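Local coordinates for protein glycoside transferase (Listeria monocytogenes, PDB 6R2M) that probably hydrolyses exopolysaccharide outside the cell as a monomeric glycoside hydrolase, although transferase activity is also generally assigned to it, at residues 186-191 against 231-236; 243-248 against 253-258; 266-271 against 282-287. All blocks are in the same frame, centred on the assembly; numbering follows the deposited sequence.

Interaction 1: 186-191 against 231-236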
ATOM      1  N   ALA A 186      12.173 -16.871  -2.107  1.00  8.51           N
ATOM      2  CA  ALA A 186      12.653 -16.003  -3.177  1.00  7.61           C
ATOM      3  C   ALA A 186      13.906 -16.618  -3.794  1.00  9.60           C
ATOM      4  O   ALA A 186      14.747 -17.166  -3.080  1.00  9.68           O
ATOM      5  CB  ALA A 186      12.950 -14.597  -2.647  1.00  8.54           C
ATOM      6  N   ASP A 187      14.027 -16.548  -5.127  1.00  9.15           N
ATOM      7  CA  ASP A 187      15.173 -17.219  -5.754  1.00 10.27           C
ATOM      8  C   ASP A 187      15.665 -16.562  -7.045  1.00 11.83           C
ATOM      9  O   ASP A 187      15.782 -17.237  -8.080  1.00 13.89           O
ATOM     10  CB  ASP A 187      14.821 -18.684  -6.022  1.00 11.48           C
ATOM     11  CG  ASP A 187      16.049 -19.549  -6.266  1.00 25.74           C
ATOM     12  OD1 ASP A 187      17.135 -19.214  -5.748  1.00 25.13           O
ATOM     13  OD2 ASP A 187      15.924 -20.560  -6.997  1.00 26.40           O
ATOM     14  N   PRO A 188      16.017 -15.267  -7.028  1.00  8.52           N
ATOM     15  CA  PRO A 188      16.048 -14.357  -5.876  1.00  8.35           C
ATOM     16  C   PRO A 188      14.753 -13.560  -5.701  1.00  9.46           C
ATOM     17  O   PRO A 188      14.675 -12.755  -4.776  1.00  9.58           O
ATOM     18  CB  PRO A 188      17.219 -13.430  -6.215  1.00  7.60           C
ATOM     19  CG  PRO A 188      17.106 -13.297  -7.706  1.00 11.06           C
ATOM     20  CD  PRO A 188      16.580 -14.624  -8.230  1.00 10.37           C
ATOM     21  N   PHE A 189      13.765 -13.782  -6.570  1.00  5.81           N
ATOM     22  CA  PHE A 189      12.486 -13.094  -6.490  1.00  7.23           C
ATOM     23  C   PHE A 189      11.429 -13.997  -5.880  1.00  6.96           C
ATOM     24  O   PHE A 189      11.457 -15.218  -6.042  1.00  7.46           O
ATOM     25  CB  PHE A 189      12.029 -12.636  -7.872  1.00  7.35           C
ATOM     26  CG  PHE A 189      13.056 -11.829  -8.601  1.00  7.19           C
ATOM     27  CD1 PHE A 189      13.341 -10.525  -8.202  1.00  7.99           C
ATOM     28  CD2 PHE A 189      13.728 -12.367  -9.694  1.00  9.34           C
ATOM     29  CE1 PHE A 189      14.294  -9.770  -8.878  1.00  9.99           C
ATOM     30  CE2 PHE A 189      14.680 -11.611 -10.375  1.00 12.65           C
ATOM     31  CZ  PHE A 189      14.955 -10.313  -9.961  1.00 10.15           C
ATOM     32  N   PHE A 190      10.484 -13.371  -5.186  1.00  7.05           N
ATOM     33  CA  PHE A 190       9.384 -14.103  -4.574  1.00  7.60           C
ATOM     34  C   PHE A 190       8.409 -14.586  -5.639  1.00  7.73           C
ATOM     35  O   PHE A 190       8.103 -13.858  -6.592  1.00  8.64           O
ATOM     36  CB  PHE A 190       8.615 -13.211  -3.606  1.00  6.78           C
ATOM     37  CG  PHE A 190       9.374 -12.830  -2.377  1.00  6.49           C
ATOM     38  CD1 PHE A 190       9.389 -13.658  -1.271  1.00  8.34           C
ATOM     39  CD2 PHE A 190      10.031 -11.598  -2.301  1.00  7.44           C
ATOM     40  CE1 PHE A 190      10.064 -13.286  -0.123  1.00  6.25           C
ATOM     41  CE2 PHE A 190      10.716 -11.227  -1.154  1.00  7.17           C
ATOM     42  CZ  PHE A 190      10.728 -12.062  -0.069  1.00  6.95           C
ATOM     43  N   THR A 191       7.892 -15.803  -5.447  1.00  7.57           N
ATOM     44  CA  THR A 191       6.678 -16.221  -6.141  1.00  9.41           C
ATOM     45  C   THR A 191       5.517 -15.407  -5.600  1.00  9.46           C
ATOM     46  O   THR A 191       5.220 -15.479  -4.403  1.00  9.69           O
ATOM     47  CB  THR A 191       6.398 -17.700  -5.901  1.00  9.23           C
ATOM     48  OG1 THR A 191       6.499 -17.957  -4.498  1.00  8.24           O
ATOM     49  CG2 THR A 191       7.370 -18.574  -6.655  1.00 11.68           C
ATOM     50  N   ASP A 231      17.044 -10.190  -0.209  1.00  7.66           N
ATOM     51  CA  ASP A 231      17.833  -9.134   0.407  1.00  7.70           C
ATOM     52  C   ASP A 231      19.182  -9.011  -0.280  1.00  7.21           C
ATOM     53  O   ASP A 231      19.630  -7.899  -0.576  1.00  6.59           O
ATOM     54  CB  ASP A 231      18.008  -9.401   1.900  1.00  7.41           C
ATOM     55  CG  ASP A 231      18.601  -8.215   2.642  1.00 14.43           C
ATOM     56  OD1 ASP A 231      17.964  -7.148   2.668  1.00 11.32           O
ATOM     57  OD2 ASP A 231      19.713  -8.348   3.194  1.00 16.81           O
ATOM     58  N   ASN A 232      19.808 -10.148  -0.609  1.00  7.24           N
ATOM     59  CA  ASN A 232      21.093 -10.106  -1.294  1.00  8.69           C
ATOM     60  C   ASN A 232      20.963  -9.494  -2.683  1.00  6.65           C
ATOM     61  O   ASN A 232      21.830  -8.720  -3.110  1.00  9.25           O
ATOM     62  CB  ASN A 232      21.692 -11.503  -1.398  1.00  8.29           C
ATOM     63  CG  ASN A 232      22.907 -11.535  -2.298  1.00  9.65           C
ATOM     64  OD1 ASN A 232      22.840 -12.013  -3.433  1.00 13.46           O
ATOM     65  ND2 ASN A 232      24.023 -11.004  -1.806  1.00  8.71           N
ATOM     66  N   PHE A 233      19.891  -9.817  -3.406  1.00  7.96           N
ATOM     67  CA  PHE A 233      19.686  -9.191  -4.705  1.00  7.31           C
ATOM     68  C   PHE A 233      19.650  -7.671  -4.565  1.00  6.79           C
ATOM     69  O   PHE A 233      20.288  -6.951  -5.332  1.00  9.04           O
ATOM     70  CB  PHE A 233      18.392  -9.700  -5.341  1.00  9.07           C
ATOM     71  CG  PHE A 233      18.097  -9.062  -6.662  1.00 10.33           C
ATOM     72  CD1 PHE A 233      18.771  -9.459  -7.791  1.00 13.95           C
ATOM     73  CD2 PHE A 233      17.147  -8.055  -6.763  1.00 14.05           C
ATOM     74  CE1 PHE A 233      18.511  -8.862  -9.021  1.00 15.46           C
ATOM     75  CE2 PHE A 233      16.876  -7.457  -7.994  1.00 16.34           C
ATOM     76  CZ  PHE A 233      17.561  -7.866  -9.115  1.00 13.98           C
ATOM     77  N   LEU A 234      18.897  -7.169  -3.591  1.00  7.58           N
ATOM     78  CA  LEU A 234      18.816  -5.723  -3.400  1.00  7.99           C
ATOM     79  C   LEU A 234      20.184  -5.135  -3.111  1.00  9.85           C
ATOM     80  O   LEU A 234      20.566  -4.109  -3.688  1.00 10.56           O
ATOM     81  CB  LEU A 234      17.836  -5.390  -2.268  1.00  6.94           C
ATOM     82  CG  LEU A 234      16.359  -5.733  -2.470  1.00  6.52           C
ATOM     83  CD1 LEU A 234      15.568  -5.349  -1.230  1.00  7.12           C
ATOM     84  CD2 LEU A 234      15.777  -5.056  -3.704  1.00  7.76           C
ATOM     85  N   GLN A 235      20.941  -5.777  -2.217  1.00  8.61           N
ATOM     86  CA  GLN A 235      22.251  -5.256  -1.845  1.00 12.61           C
ATOM     87  C   GLN A 235      23.197  -5.233  -3.036  1.00 10.04           C
ATOM     88  O   GLN A 235      23.935  -4.255  -3.233  1.00 11.61           O
ATOM     89  CB  GLN A 235      22.836  -6.079  -0.695  1.00 12.83           C
ATOM     90  CG  GLN A 235      22.172  -5.785   0.650  1.00 18.63           C
ATOM     91  CD  GLN A 235      22.601  -6.750   1.736  1.00 28.11           C
ATOM     92  OE1 GLN A 235      23.380  -7.671   1.488  1.00 28.31           O
ATOM     93  NE2 GLN A 235      22.091  -6.546   2.949  1.00 20.83           N
ATOM     94  N   THR A 236      23.191  -6.291  -3.852  1.00  7.43           N
ATOM     95  CA  THR A 236      24.143  -6.350  -4.958  1.00 11.17           C
ATOM     96  C   THR A 236      23.754  -5.407  -6.095  1.00 11.32           C
ATOM     97  O   THR A 236      24.634  -4.867  -6.776  1.00 12.58           O
ATOM     98  CB  THR A 236      24.289  -7.786  -5.470  1.00 15.74           C
ATOM     99  OG1 THR A 236      23.038  -8.254  -6.002  1.00 14.53           O
ATOM    100  CG2 THR A 236      24.745  -8.712  -4.350  1.00 13.73           C
TER
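F189 presents its ring edge to the face of F233 in a T-shaped (edge-to-face) pair. The centroids are 4.8 Å apart and the planes meet at 68°. F189 CE1 makes the nearest approach, 3.6 Å from F233 CE2. F189 CZ lies beside it, 3.7 Å from F233 CZ. Both atoms sit over the outer part of the F233 ring rather than over its middle. The F233 side chain leaves the helix with CG anti to the backbone N (chi1 178°), which carries its ring out to meet the loop.

The aliphatic part of the contact is made by P188. Its CB packs 4.0 Å from CB of F233, close to the helix backbone. The same proline also lies against a face of the F189 ring, with CG 3.9 Å above the plane and offset toward the rim. P188 therefore touches both phenylalanines. The peptide bond before it is cis. The loop is tied there by a backbone bond from D187 N to F189 O, 3.0 Å long.

No hydrogen bond joins the two segments. Outside them, F233 meets Y248 in a second edge-to-face pair, and P188 touches K253. The loop around the contact is anchored by polar bonds instead: F190 N to Q212 OE1 and A186 N to E227 OE2.

Between 186-191, in the loop after helix 179-183, and 231-236, on helix 228-241, the contact is thus apolar. Both rings are buried, consistent with hydrophobic burial and the edge-to-face attraction of the rings, rather than polar pairing, holding the two segments together.

Interaction 2: 243-248 against 253-258. Unlike the reference sequence in segment 253-258: K254 (reference Asn).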
ATOM      1  N   LYS A 243      21.440   1.704  -8.051  1.00 12.05           N
ATOM      2  CA  LYS A 243      20.020   1.819  -8.350  1.00  7.88           C
ATOM      3  C   LYS A 243      19.371   0.470  -8.096  1.00 10.63           C
ATOM      4  O   LYS A 243      20.042  -0.565  -8.051  1.00 11.75           O
ATOM      5  CB  LYS A 243      19.745   2.213  -9.805  1.00 13.28           C
ATOM      6  CG  LYS A 243      20.337   3.529 -10.269  1.00 11.41           C
ATOM      7  CD  LYS A 243      20.035   3.719 -11.754  1.00 14.45           C
ATOM      8  CE  LYS A 243      20.548   5.046 -12.262  1.00 18.92           C
ATOM      9  NZ  LYS A 243      20.153   5.243 -13.682  1.00 21.75           N
ATOM     10  N   VAL A 244      18.046   0.487  -7.978  1.00  9.50           N
ATOM     11  CA  VAL A 244      17.229  -0.711  -8.112  1.00  6.95           C
ATOM     12  C   VAL A 244      16.163  -0.398  -9.150  1.00  9.42           C
ATOM     13  O   VAL A 244      15.490   0.634  -9.063  1.00  9.33           O
ATOM     14  CB  VAL A 244      16.603  -1.146  -6.773  1.00  7.72           C
ATOM     15  CG1 VAL A 244      15.667  -2.345  -6.979  1.00  8.89           C
ATOM     16  CG2 VAL A 244      17.688  -1.498  -5.741  1.00  8.42           C
ATOM     17  N   TYR A 245      16.047  -1.243 -10.161  1.00  7.91           N
ATOM     18  CA  TYR A 245      15.180  -0.912 -11.278  1.00  8.73           C
ATOM     19  C   TYR A 245      13.738  -1.322 -11.002  1.00  7.11           C
ATOM     20  O   TYR A 245      13.450  -2.111 -10.096  1.00  8.43           O
ATOM     21  CB  TYR A 245      15.715  -1.564 -12.549  1.00  8.72           C
ATOM     22  CG  TYR A 245      17.029  -0.937 -12.954  1.00  9.33           C
ATOM     23  CD1 TYR A 245      17.055   0.314 -13.538  1.00 10.80           C
ATOM     24  CD2 TYR A 245      18.234  -1.580 -12.711  1.00 12.87           C
ATOM     25  CE1 TYR A 245      18.262   0.905 -13.904  1.00 13.74           C
ATOM     26  CE2 TYR A 245      19.441  -1.001 -13.079  1.00 11.86           C
ATOM     27  CZ  TYR A 245      19.443   0.238 -13.669  1.00 13.13           C
ATOM     28  OH  TYR A 245      20.643   0.819 -14.028  1.00 16.89           O
ATOM     29  N   ALA A 246      12.821  -0.756 -11.799  1.00  6.84           N
ATOM     30  CA  ALA A 246      11.394  -0.951 -11.569  1.00  9.35           C
ATOM     31  C   ALA A 246      10.933  -2.366 -11.880  1.00  8.26           C
ATOM     32  O   ALA A 246      10.006  -2.864 -11.227  1.00  6.96           O
ATOM     33  CB  ALA A 246      10.591   0.044 -12.400  1.00  7.21           C
ATOM     34  N   ARG A 247      11.522  -3.010 -12.889  1.00  8.10           N
ATOM     35  CA  ARG A 247      11.092  -4.342 -13.300  1.00  7.77           C
ATOM     36  C   ARG A 247      12.293  -5.148 -13.760  1.00  7.64           C
ATOM     37  O   ARG A 247      13.198  -4.600 -14.390  1.00  9.39           O
ATOM     38  CB  ARG A 247      10.076  -4.287 -14.443  1.00  8.73           C
ATOM     39  CG  ARG A 247       8.737  -3.688 -14.066  1.00 10.36           C
ATOM     40  CD  ARG A 247       7.933  -3.374 -15.288  1.00 14.79           C
ATOM     41  NE  ARG A 247       6.578  -2.944 -14.950  1.00 19.64           N
ATOM     42  CZ  ARG A 247       6.185  -1.680 -14.852  1.00 26.44           C
ATOM     43  NH1 ARG A 247       7.050  -0.695 -15.060  1.00 28.37           N
ATOM     44  NH2 ARG A 247       4.924  -1.400 -14.542  1.00 27.05           N
ATOM     45  N   TYR A 248      12.285  -6.457 -13.472  1.00  8.07           N
ATOM     46  CA  TYR A 248      13.373  -7.335 -13.875  1.00 10.68           C
ATOM     47  C   TYR A 248      12.861  -8.570 -14.608  1.00  8.14           C
ATOM     48  O   TYR A 248      11.733  -9.033 -14.402  1.00  9.80           O
ATOM     49  CB  TYR A 248      14.206  -7.799 -12.668  1.00  9.55           C
ATOM     50  CG  TYR A 248      15.064  -6.737 -12.036  1.00  7.96           C
ATOM     51  CD1 TYR A 248      14.522  -5.826 -11.129  1.00  9.11           C
ATOM     52  CD2 TYR A 248      16.417  -6.654 -12.325  1.00  9.49           C
ATOM     53  CE1 TYR A 248      15.302  -4.854 -10.543  1.00  8.56           C
ATOM     54  CE2 TYR A 248      17.210  -5.677 -11.746  1.00  9.13           C
ATOM     55  CZ  TYR A 248      16.642  -4.783 -10.854  1.00  8.88           C
ATOM     56  OH  TYR A 248      17.411  -3.811 -10.262  1.00  9.44           O
ATOM     57  N   LYS A 253      17.846 -12.154 -14.590  1.00 17.20           N
ATOM     58  CA  LYS A 253      18.008 -11.200 -13.493  1.00 16.23           C
ATOM     59  C   LYS A 253      18.443  -9.821 -13.990  1.00 16.69           C
ATOM     60  O   LYS A 253      18.931  -8.996 -13.210  1.00 19.62           O
ATOM     61  CB  LYS A 253      18.979 -11.722 -12.429  1.00 19.44           C
ATOM     62  CG  LYS A 253      18.584 -13.072 -11.859  1.00 22.53           C
ATOM     63  CD  LYS A 253      19.228 -13.303 -10.500  1.00 33.04           C
ATOM     64  CE  LYS A 253      20.638 -13.857 -10.612  1.00 32.70           C
ATOM     65  NZ  LYS A 253      21.136 -14.289  -9.275  1.00 31.79           N
ATOM     66  N   LYS A 254      18.263  -9.550 -15.274  1.00 16.15           N
ATOM     67  CA  LYS A 254      18.566  -8.240 -15.831  1.00 17.29           C
ATOM     68  C   LYS A 254      17.324  -7.353 -15.825  1.00 14.95           C
ATOM     69  O   LYS A 254      16.194  -7.851 -15.911  1.00 13.18           O
ATOM     70  CB  LYS A 254      19.103  -8.379 -17.253  1.00 19.27           C
ATOM     71  CG  LYS A 254      20.456  -9.074 -17.284  1.00 25.66           C
ATOM     72  CD  LYS A 254      21.062  -9.118 -18.673  1.00 34.94           C
ATOM     73  CE  LYS A 254      22.582  -9.136 -18.587  1.00 35.74           C
ATOM     74  NZ  LYS A 254      23.052  -9.412 -17.196  1.00 39.48           N
ATOM     75  N   PRO A 255      17.493  -6.037 -15.704  1.00 13.92           N
ATOM     76  CA  PRO A 255      16.325  -5.148 -15.709  1.00 10.37           C
ATOM     77  C   PRO A 255      15.601  -5.217 -17.049  1.00 11.95           C
ATOM     78  O   PRO A 255      16.222  -5.394 -18.097  1.00 13.90           O
ATOM     79  CB  PRO A 255      16.928  -3.758 -15.454  1.00 11.78           C
ATOM     80  CG  PRO A 255      18.356  -4.003 -15.049  1.00 22.43           C
ATOM     81  CD  PRO A 255      18.762  -5.295 -15.658  1.00 14.51           C
ATOM     82  N   SER A 256      14.263  -5.108 -17.008  1.00  9.60           N
ATOM     83  CA  SER A 256      13.490  -5.078 -18.247  1.00 10.02           C
ATOM     84  C   SER A 256      13.814  -3.848 -19.071  1.00 13.72           C
ATOM     85  O   SER A 256      13.773  -3.893 -20.303  1.00 13.82           O
ATOM     86  CB  SER A 256      11.997  -5.101 -17.944  1.00 14.27           C
ATOM     87  OG  SER A 256      11.670  -6.249 -17.190  1.00 11.36           O
ATOM     88  N   SER A 257      14.093  -2.745 -18.390  1.00 10.93           N
ATOM     89  CA  SER A 257      14.591  -1.510 -18.967  1.00 10.60           C
ATOM     90  C   SER A 257      15.315  -0.794 -17.839  1.00 13.33           C
ATOM     91  O   SER A 257      15.341  -1.272 -16.697  1.00 11.35           O
ATOM     92  CB  SER A 257      13.457  -0.662 -19.549  1.00 17.61           C
ATOM     93  OG  SER A 257      12.736  -0.011 -18.513  1.00 11.39           O
ATOM     94  N   GLU A 258      15.886   0.371 -18.133  1.00  9.08           N
ATOM     95  CA  GLU A 258      16.532   1.092 -17.043  1.00  8.61           C
ATOM     96  C   GLU A 258      15.573   2.018 -16.305  1.00  8.91           C
ATOM     97  O   GLU A 258      16.019   2.826 -15.480  1.00  9.18           O
ATOM     98  CB  GLU A 258      17.762   1.844 -17.562  1.00 12.16           C
ATOM     99  CG  GLU A 258      18.809   0.849 -18.066  1.00 14.85           C
ATOM    100  CD  GLU A 258      20.218   1.413 -18.149  1.00 20.89           C
ATOM    101  OE1 GLU A 258      20.442   2.559 -17.719  1.00 17.18           O
ATOM    102  OE2 GLU A 258      21.111   0.692 -18.652  1.00 21.89           O
TER
HETATM  103  O   HOH W   1      17.628   4.814 -14.755  1.00 12.43           O
HETATM  104  O   HOH W   2      20.485   3.292 -15.305  1.00 19.89           O
HETATM  105  O   HOH W   3      22.244  -1.123 -15.970  1.00 28.14           O
HETATM  106  O   HOH W   4      12.910  -1.198 -15.071  1.00 10.18           O
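P255 packs on Y245 where the loop after strand 247-249 folds back along it, joined by a single beta bridge between Y248 and P255. P255 CG comes 3.4 Å from Y245 CD2, obliquely to the ring, and 3.9 Å from Y248 CE2, touching both tyrosines. On the opposite side of the Y245 ring, along CD1 and CE1, E258 O lies at the edge, 3.3 Å from Y245 CD1. Y245 has CG anti to the carbonyl carbon (chi1 -68°), which lays its ring beside P255 and alongside the E258 side chain. Y248 CD2 lies 3.5 Å from K253 O, which sits near the ring plane.

One hydrogen bond crosses the backbones, from S256 N to R247 O at 2.9 Å, with the donor above the carbonyl plane.

One water bonds K243 NZ, Y245 OH and E258 OE1; another links K243 NZ to E258 O. The ammonium and carboxylate are thus bridged without direct contact.

In the second shell, S256 OG bonds to E206 OE2, and a backbone hydrogen bond ties Y248 to V207 of strand 206-208. E237 OE1 on helix 228-241 holds Y248 OH. That same hydroxyl oxygen accepts a nearly straight bond from Y245 N, 2.9 Å long at 175°.

Interaction 3: 266-271 against 282-287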
ATOM      1  N   ALA A 266      10.580   4.348  -2.390  1.00  7.78           N
ATOM      2  CA  ALA A 266       9.905   4.604  -1.120  1.00  8.28           C
ATOM      3  C   ALA A 266       9.838   3.335  -0.278  1.00  7.98           C
ATOM      4  O   ALA A 266      10.162   3.349   0.922  1.00  7.29           O
ATOM      5  CB  ALA A 266       8.502   5.161  -1.367  1.00  8.16           C
ATOM      6  N   PHE A 267       9.487   2.209  -0.901  1.00  8.13           N
ATOM      7  CA  PHE A 267       9.380   0.967  -0.143  1.00  8.16           C
ATOM      8  C   PHE A 267      10.748   0.413   0.236  1.00  7.52           C
ATOM      9  O   PHE A 267      10.876  -0.175   1.308  1.00  8.18           O
ATOM     10  CB  PHE A 267       8.581  -0.062  -0.929  1.00  6.75           C
ATOM     11  CG  PHE A 267       7.153   0.338  -1.155  1.00  5.39           C
ATOM     12  CD1 PHE A 267       6.538   1.263  -0.331  1.00 11.65           C
ATOM     13  CD2 PHE A 267       6.439  -0.194  -2.209  1.00  8.66           C
ATOM     14  CE1 PHE A 267       5.224   1.644  -0.553  1.00 10.93           C
ATOM     15  CE2 PHE A 267       5.131   0.165  -2.438  1.00  8.32           C
ATOM     16  CZ  PHE A 267       4.513   1.098  -1.603  1.00  9.02           C
ATOM     17  N   LEU A 268      11.773   0.598  -0.610  1.00  6.97           N
ATOM     18  CA  LEU A 268      13.133   0.224  -0.213  1.00  8.08           C
ATOM     19  C   LEU A 268      13.589   1.001   1.012  1.00  7.42           C
ATOM     20  O   LEU A 268      14.226   0.440   1.912  1.00  9.41           O
ATOM     21  CB  LEU A 268      14.108   0.471  -1.358  1.00  9.32           C
ATOM     22  CG  LEU A 268      14.203  -0.612  -2.408  1.00  8.84           C
ATOM     23  CD1 LEU A 268      14.915  -0.043  -3.613  1.00 11.06           C
ATOM     24  CD2 LEU A 268      14.982  -1.790  -1.824  1.00 10.28           C
ATOM     25  N   THR A 269      13.318   2.306   1.040  1.00  8.27           N
ATOM     26  CA  THR A 269      13.700   3.120   2.180  1.00  9.31           C
ATOM     27  C   THR A 269      13.032   2.612   3.453  1.00 10.49           C
ATOM     28  O   THR A 269      13.696   2.434   4.481  1.00  9.88           O
ATOM     29  CB  THR A 269      13.350   4.575   1.884  1.00  8.55           C
ATOM     30  OG1 THR A 269      14.116   4.988   0.741  1.00  8.57           O
ATOM     31  CG2 THR A 269      13.669   5.469   3.070  1.00 13.65           C
ATOM     32  N   GLN A 270      11.726   2.313   3.377  1.00  9.04           N
ATOM     33  CA  GLN A 270      11.010   1.733   4.513  1.00  9.26           C
ATOM     34  C   GLN A 270      11.598   0.386   4.919  1.00 10.02           C
ATOM     35  O   GLN A 270      11.765   0.105   6.110  1.00 10.59           O
ATOM     36  CB  GLN A 270       9.528   1.557   4.178  1.00 10.17           C
ATOM     37  CG  GLN A 270       8.817   2.850   3.866  1.00 11.78           C
ATOM     38  CD  GLN A 270       7.402   2.623   3.348  1.00 12.94           C
ATOM     39  OE1 GLN A 270       6.752   1.638   3.690  1.00 18.97           O
ATOM     40  NE2 GLN A 270       6.929   3.533   2.507  1.00 14.55           N
ATOM     41  N   TYR A 271      11.916  -0.452   3.933  1.00  7.37           N
ATOM     42  CA  TYR A 271      12.425  -1.792   4.203  1.00  7.52           C
ATOM     43  C   TYR A 271      13.801  -1.740   4.859  1.00  7.45           C
ATOM     44  O   TYR A 271      14.065  -2.446   5.847  1.00  8.71           O
ATOM     45  CB  TYR A 271      12.474  -2.567   2.883  1.00  5.83           C
ATOM     46  CG  TYR A 271      13.271  -3.861   2.891  1.00  6.63           C
ATOM     47  CD1 TYR A 271      12.663  -5.060   3.242  1.00  9.29           C
ATOM     48  CD2 TYR A 271      14.613  -3.880   2.510  1.00  8.02           C
ATOM     49  CE1 TYR A 271      13.364  -6.248   3.212  1.00  9.32           C
ATOM     50  CE2 TYR A 271      15.330  -5.062   2.490  1.00  5.91           C
ATOM     51  CZ  TYR A 271      14.701  -6.236   2.845  1.00  6.49           C
ATOM     52  OH  TYR A 271      15.424  -7.404   2.824  1.00  8.71           O
ATOM     53  N   LYS A 282      19.823   5.286   3.758  1.00 10.82           N
ATOM     54  CA  LYS A 282      20.265   6.613   3.324  1.00 12.36           C
ATOM     55  C   LYS A 282      20.407   6.677   1.808  1.00 11.75           C
ATOM     56  O   LYS A 282      20.003   7.664   1.174  1.00 10.74           O
ATOM     57  CB  LYS A 282      21.602   6.957   3.982  1.00 15.84           C
ATOM     58  CG  LYS A 282      21.544   7.235   5.468  1.00 25.89           C
ATOM     59  CD  LYS A 282      22.925   7.624   6.001  1.00 26.74           C
ATOM     60  CE  LYS A 282      23.390   6.661   7.089  1.00 31.99           C
ATOM     61  NZ  LYS A 282      23.349   7.268   8.453  1.00 34.96           N
ATOM     62  N   ILE A 283      21.000   5.638   1.215  1.00  8.20           N
ATOM     63  CA  ILE A 283      21.188   5.594  -0.234  1.00  7.33           C
ATOM     64  C   ILE A 283      19.851   5.637  -0.959  1.00 10.19           C
ATOM     65  O   ILE A 283      19.691   6.364  -1.943  1.00  9.20           O
ATOM     66  CB  ILE A 283      22.006   4.350  -0.621  1.00 11.87           C
ATOM     67  CG1 ILE A 283      23.437   4.513  -0.084  1.00 12.51           C
ATOM     68  CG2 ILE A 283      22.004   4.162  -2.132  1.00 13.34           C
ATOM     69  CD1 ILE A 283      24.268   3.244  -0.161  1.00 18.66           C
ATOM     70  N   THR A 284      18.867   4.876  -0.485  1.00  8.27           N
ATOM     71  CA  THR A 284      17.608   4.847  -1.212  1.00  8.50           C
ATOM     72  C   THR A 284      16.732   6.050  -0.892  1.00  7.84           C
ATOM     73  O   THR A 284      15.874   6.403  -1.705  1.00  9.07           O
ATOM     74  CB  THR A 284      16.852   3.543  -0.941  1.00  7.02           C
ATOM     75  OG1 THR A 284      16.543   3.419   0.455  1.00  8.85           O
ATOM     76  CG2 THR A 284      17.704   2.335  -1.370  1.00 10.10           C
ATOM     77  N   LYS A 285      16.915   6.683   0.272  1.00  8.88           N
ATOM     78  CA  LYS A 285      16.251   7.958   0.507  1.00  7.47           C
ATOM     79  C   LYS A 285      16.711   8.998  -0.510  1.00  8.75           C
ATOM     80  O   LYS A 285      15.892   9.741  -1.062  1.00  9.48           O
ATOM     81  CB  LYS A 285      16.508   8.444   1.934  1.00 10.58           C
ATOM     82  CG  LYS A 285      15.776   9.747   2.251  1.00 13.25           C
ATOM     83  CD  LYS A 285      15.734  10.007   3.744  1.00 25.61           C
ATOM     84  CE  LYS A 285      14.695  11.069   4.105  1.00 25.57           C
ATOM     85  NZ  LYS A 285      15.181  12.450   3.850  1.00 34.43           N
ATOM     86  N   GLU A 286      18.018   9.055  -0.783  1.00  9.51           N
ATOM     87  CA  GLU A 286      18.507  10.008  -1.776  1.00  7.85           C
ATOM     88  C   GLU A 286      17.993   9.666  -3.170  1.00 11.05           C
ATOM     89  O   GLU A 286      17.709  10.571  -3.964  1.00 12.06           O
ATOM     90  CB  GLU A 286      20.031  10.057  -1.764  1.00 12.60           C
ATOM     91  CG  GLU A 286      20.621  10.570  -0.462  1.00 23.25           C
ATOM     92  CD  GLU A 286      22.113  10.818  -0.563  1.00 31.33           C
ATOM     93  OE1 GLU A 286      22.599  11.063  -1.685  1.00 35.74           O
ATOM     94  OE2 GLU A 286      22.802  10.764   0.480  1.00 41.72           O
ATOM     95  N   LEU A 287      17.850   8.372  -3.481  1.00  8.15           N
ATOM     96  CA  LEU A 287      17.288   7.980  -4.768  1.00  9.87           C
ATOM     97  C   LEU A 287      15.817   8.365  -4.862  1.00  7.93           C
ATOM     98  O   LEU A 287      15.340   8.759  -5.934  1.00  7.95           O
ATOM     99  CB  LEU A 287      17.485   6.476  -4.983  1.00  7.66           C
ATOM    100  CG  LEU A 287      18.928   6.097  -5.364  1.00  6.30           C
ATOM    101  CD1 LEU A 287      19.195   4.600  -5.182  1.00  8.76           C
ATOM    102  CD2 LEU A 287      19.204   6.491  -6.817  1.00 10.63           C
TER
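T269 and T284 meet across an antiparallel helix pair, helices 262-274 and 278-290, joined by a short connection. Such pairs are the building units of alpha/alpha barrel folds, and the helix-rich chain is consistent with one. The segment axes approach to 8.3 Å, with 158° between their N-to-C directions.

The threonine side chains point past one another, so the two hydroxyl oxygens come alongside. OG1 of T284 is 2.9 Å from OG1 of T269, the distance of a hydrogen bond whose proton is not settled. Their torsions differ. T284 places OG1 between the backbone N and the carbonyl carbon (chi1 61°), which turns the hydroxyl toward T269. T269 has OG1 beside its own backbone N and CG2 anti to it. Each hydroxyl also has partners in its own helix. T269 OG1 bonds to Y265 O, and T284 OG1 has N280 O and G281 O as weak alternative acceptors for its single proton. This buried polar pair is therefore supplied with acceptors from both helices.

L238 of helix 228-241 packs on T284. K285 CB lies 4.3 Å from T269 CG2, and the lysine chain then leads away to a salt bridge with E289. L268 completes the contact: CB and CG2 of T284 both rest 4.1 Å from L268 CB.

In the fold
The three contacts follow in series along the chain and meet around helix 228-241. Interactions 1 and 2 have centres 13 Å apart and share an aromatic border, with F233 CZ 3.4 Å from Y248 CE2. Interaction 3 lies 16 Å from each, centre to centre. It joins interaction 1 through a probable hydrogen bond, 2.6 Å from D231 OD1 to Y271 OH, and by L234 packing on L268. It joins interaction 2 where V244 CB lies 3.7 Å from L268 CD1. L268 thus touches both neighbouring contacts. Helix 228-241 carries F233 toward the loop of interaction 1 and L234 toward helix 262-274.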